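Local atomic coordinates of Lic12234 (Leptospira interrogans, PDB entry 4TZH), a protein that is of unknown function but belongs to the leucine-rich repeat proteins of a human pathogen and is regarded as a virulence factor. Residues V4-N9 / V20-L25. Residues are numbered along the deposited sequence; the frame is centred on the assembly and turned at random.
Sequences VIIHKN and VQILDL. With ZN (zinc ion), chain D.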
loop_
_atom_site.group_PDB
_atom_site.type_symbol
_atom_site.label_atom_id
_atom_site.label_comp_id
_atom_site.label_asym_id
_atom_site.label_seq_id
_atom_site.Cartn_x
_atom_site.Cartn_y
_atom_site.Cartn_z
ATOM N N VAL A 4 -3.037 -14.525 18.180
ATOM C CA VAL A 4 -2.111 -13.808 19.073
ATOM C C VAL A 4 -0.686 -14.364 19.016
ATOM O O VAL A 4 0.259 -13.609 19.266
ATOM C CB VAL A 4 -2.636 -13.681 20.519
ATOM C CG1 VAL A 4 -3.931 -12.875 20.542
ATOM C CG2 VAL A 4 -2.833 -15.053 21.168
ATOM N N ILE A 5 -0.524 -15.666 18.675
ATOM C CA ILE A 5 0.776 -16.292 18.459
ATOM C C ILE A 5 0.877 -16.395 16.966
ATOM O O ILE A 5 0.283 -17.300 16.346
ATOM C CB ILE A 5 0.921 -17.674 19.127
ATOM C CG1 ILE A 5 0.533 -17.635 20.593
ATOM C CG2 ILE A 5 2.332 -18.231 18.885
ATOM C CD1 ILE A 5 1.166 -16.692 21.385
ATOM N N ILE A 6 1.570 -15.442 16.358
ATOM C CA ILE A 6 1.583 -15.362 14.906
ATOM C C ILE A 6 2.530 -16.350 14.260
ATOM O O ILE A 6 3.344 -16.977 14.938
ATOM C CB ILE A 6 1.805 -13.949 14.414
ATOM C CG1 ILE A 6 3.230 -13.482 14.682
ATOM C CG2 ILE A 6 0.754 -12.991 15.053
ATOM C CD1 ILE A 6 3.573 -12.272 13.844
ATOM N N HIS A 7 2.371 -16.536 12.971
ATOM C CA HIS A 7 3.207 -17.480 12.236
ATOM C C HIS A 7 4.415 -16.748 11.685
ATOM O O HIS A 7 4.255 -15.701 11.047
ATOM C CB HIS A 7 2.367 -18.120 11.130
ATOM C CG HIS A 7 1.340 -19.035 11.664
ATOM N ND1 HIS A 7 0.122 -18.581 12.167
ATOM C CD2 HIS A 7 1.426 -20.356 11.835
ATOM C CE1 HIS A 7 -0.482 -19.669 12.634
ATOM N NE2 HIS A 7 0.270 -20.754 12.482
ATOM N N LYS A 8 5.618 -17.296 11.864
ATOM C CA LYS A 8 6.835 -16.623 11.410
ATOM C C LYS A 8 7.624 -17.467 10.432
ATOM O O LYS A 8 8.719 -17.062 10.023
ATOM C CB LYS A 8 7.705 -16.266 12.630
ATOM C CG LYS A 8 7.073 -15.204 13.531
ATOM C CD LYS A 8 7.957 -14.936 14.735
ATOM C CE LYS A 8 8.052 -13.480 15.093
ATOM N NZ LYS A 8 9.323 -13.181 15.809
ATOM N N ASN A 9 7.079 -18.652 10.072
ATOM C CA ASN A 9 7.780 -19.552 9.173
ATOM C C ASN A 9 6.832 -20.083 8.120
ATOM O O ASN A 9 5.820 -20.690 8.473
ATOM C CB ASN A 9 8.423 -20.655 9.964
ATOM C CG ASN A 9 9.170 -21.630 9.090
ATOM O OD1 ASN A 9 8.605 -22.559 8.526
ATOM N ND2 ASN A 9 10.461 -21.446 8.985
ATOM N N VAL A 20 -3.754 -20.414 9.289
ATOM C CA VAL A 20 -2.893 -19.252 9.398
ATOM C C VAL A 20 -3.580 -17.924 9.099
ATOM O O VAL A 20 -4.037 -17.704 7.974
ATOM C CB VAL A 20 -1.661 -19.496 8.515
ATOM C CG1 VAL A 20 -0.662 -18.337 8.622
ATOM C CG2 VAL A 20 -1.019 -20.865 8.863
ATOM N N GLN A 21 -3.614 -17.042 10.104
ATOM C CA GLN A 21 -4.227 -15.709 9.953
ATOM C C GLN A 21 -3.207 -14.615 9.778
ATOM O O GLN A 21 -3.473 -13.653 9.065
ATOM C CB GLN A 21 -5.126 -15.390 11.139
ATOM C CG GLN A 21 -6.331 -16.325 11.165
ATOM C CD GLN A 21 -7.160 -16.176 12.410
ATOM O OE1 GLN A 21 -7.108 -17.009 13.327
ATOM N NE2 GLN A 21 -7.907 -15.091 12.491
ATOM N N ILE A 22 -2.035 -14.725 10.430
ATOM C CA ILE A 22 -1.014 -13.698 10.371
ATOM C C ILE A 22 0.309 -14.360 10.069
ATOM O O ILE A 22 0.710 -15.248 10.830
ATOM C CB ILE A 22 -0.913 -12.895 11.675
ATOM C CG1 ILE A 22 -2.292 -12.320 12.097
ATOM C CG2 ILE A 22 0.162 -11.799 11.573
ATOM C CD1 ILE A 22 -2.277 -11.476 13.394
ATOM N N LEU A 23 0.971 -13.934 9.007
ATOM C CA LEU A 23 2.286 -14.470 8.639
ATOM C C LEU A 23 3.265 -13.306 8.612
ATOM O O LEU A 23 3.036 -12.305 7.918
ATOM C CB LEU A 23 2.241 -15.141 7.273
ATOM C CG LEU A 23 3.569 -15.789 6.840
ATOM C CD1 LEU A 23 3.895 -17.055 7.694
ATOM C CD2 LEU A 23 3.498 -16.179 5.372
ATOM N N ASP A 24 4.369 -13.461 9.338
ATOM C CA ASP A 24 5.392 -12.430 9.424
ATOM C C ASP A 24 6.713 -13.004 8.949
ATOM O O ASP A 24 7.322 -13.828 9.652
ATOM C CB ASP A 24 5.498 -11.881 10.844
ATOM C CG ASP A 24 6.516 -10.773 11.029
ATOM O OD1 ASP A 24 7.205 -10.438 10.053
ATOM O OD2 ASP A 24 6.683 -10.304 12.172
ATOM N N LEU A 25 7.090 -12.626 7.727
ATOM C CA LEU A 25 8.356 -13.008 7.117
ATOM C C LEU A 25 9.255 -11.788 7.024
ATOM O O LEU A 25 10.099 -11.723 6.138
ATOM C CB LEU A 25 8.197 -13.670 5.735
ATOM C CG LEU A 25 7.230 -14.875 5.684
ATOM C CD1 LEU A 25 7.164 -15.384 4.221
ATOM C CD2 LEU A 25 7.643 -15.992 6.661
HETATM ZN ZN ZN D . 0.171 -22.635 13.345
HETATM O O HOH W 1 10.063 -14.563 10.267
HETATM O O HOH W 2 0.797 -23.951 11.887
#
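His7 lies against Val20 through its imidazole ring and against strand 22-24 through its backbone. CG2 of Val20 sits over the middle of one ring face, 3.8 Å from the ring centroid in a CH-pi contact, while CG1 of the same valine comes within 3.6 Å of ND1. The carbonyl oxygen of Ile22 reaches the edge of the ring in its plane and accepts the backbone N-H of His7, N to O 3.0 Å, with the donor tilted 21° from the carbonyl plane. The carbonyl of His7 answers by taking the N-H of Asp24 in a straighter bond, O to N 2.8 Å, so that both polar backbone groups of the histidine are held in a single beta bridge to Leu23.

Beside this bridge, CG2 of Ile6 meets CG2 of Ile22 at 3.7 Å. Ile6 has CG1 between its backbone N and carbonyl carbon (chi1 70°), and CD1 at the end of that branch touches CB of Asp24 at 3.6 Å. Toward Asn9, a water bridges the carbonyl oxygens of Lys8 and Asp24, and CD2 of Leu25 packs against the carbonyl oxygen of Lys8.

Further out, Glu3 positions the histidine: its OE2 hydrogen-bonds both ND1 of His7 and the backbone N of Ile22. OD1 of Asn9, at the N-cap of helix 10-13, takes the N-H of Asp12 and also hydrogen-bonds OG of Ser11. Segment 4-9 crosses the outer edge of strand 22-24, the outermost of the parallel leucine-rich repeat sheet, touching it by one bridge and covering the side away from strand 45-47.

With ND1 held by a carboxylate, NE2 of His7 binds a zinc ion at 2.1 Å, which also carries a water; the Glu3 bond probably makes the imidazole a stronger donor to the metal.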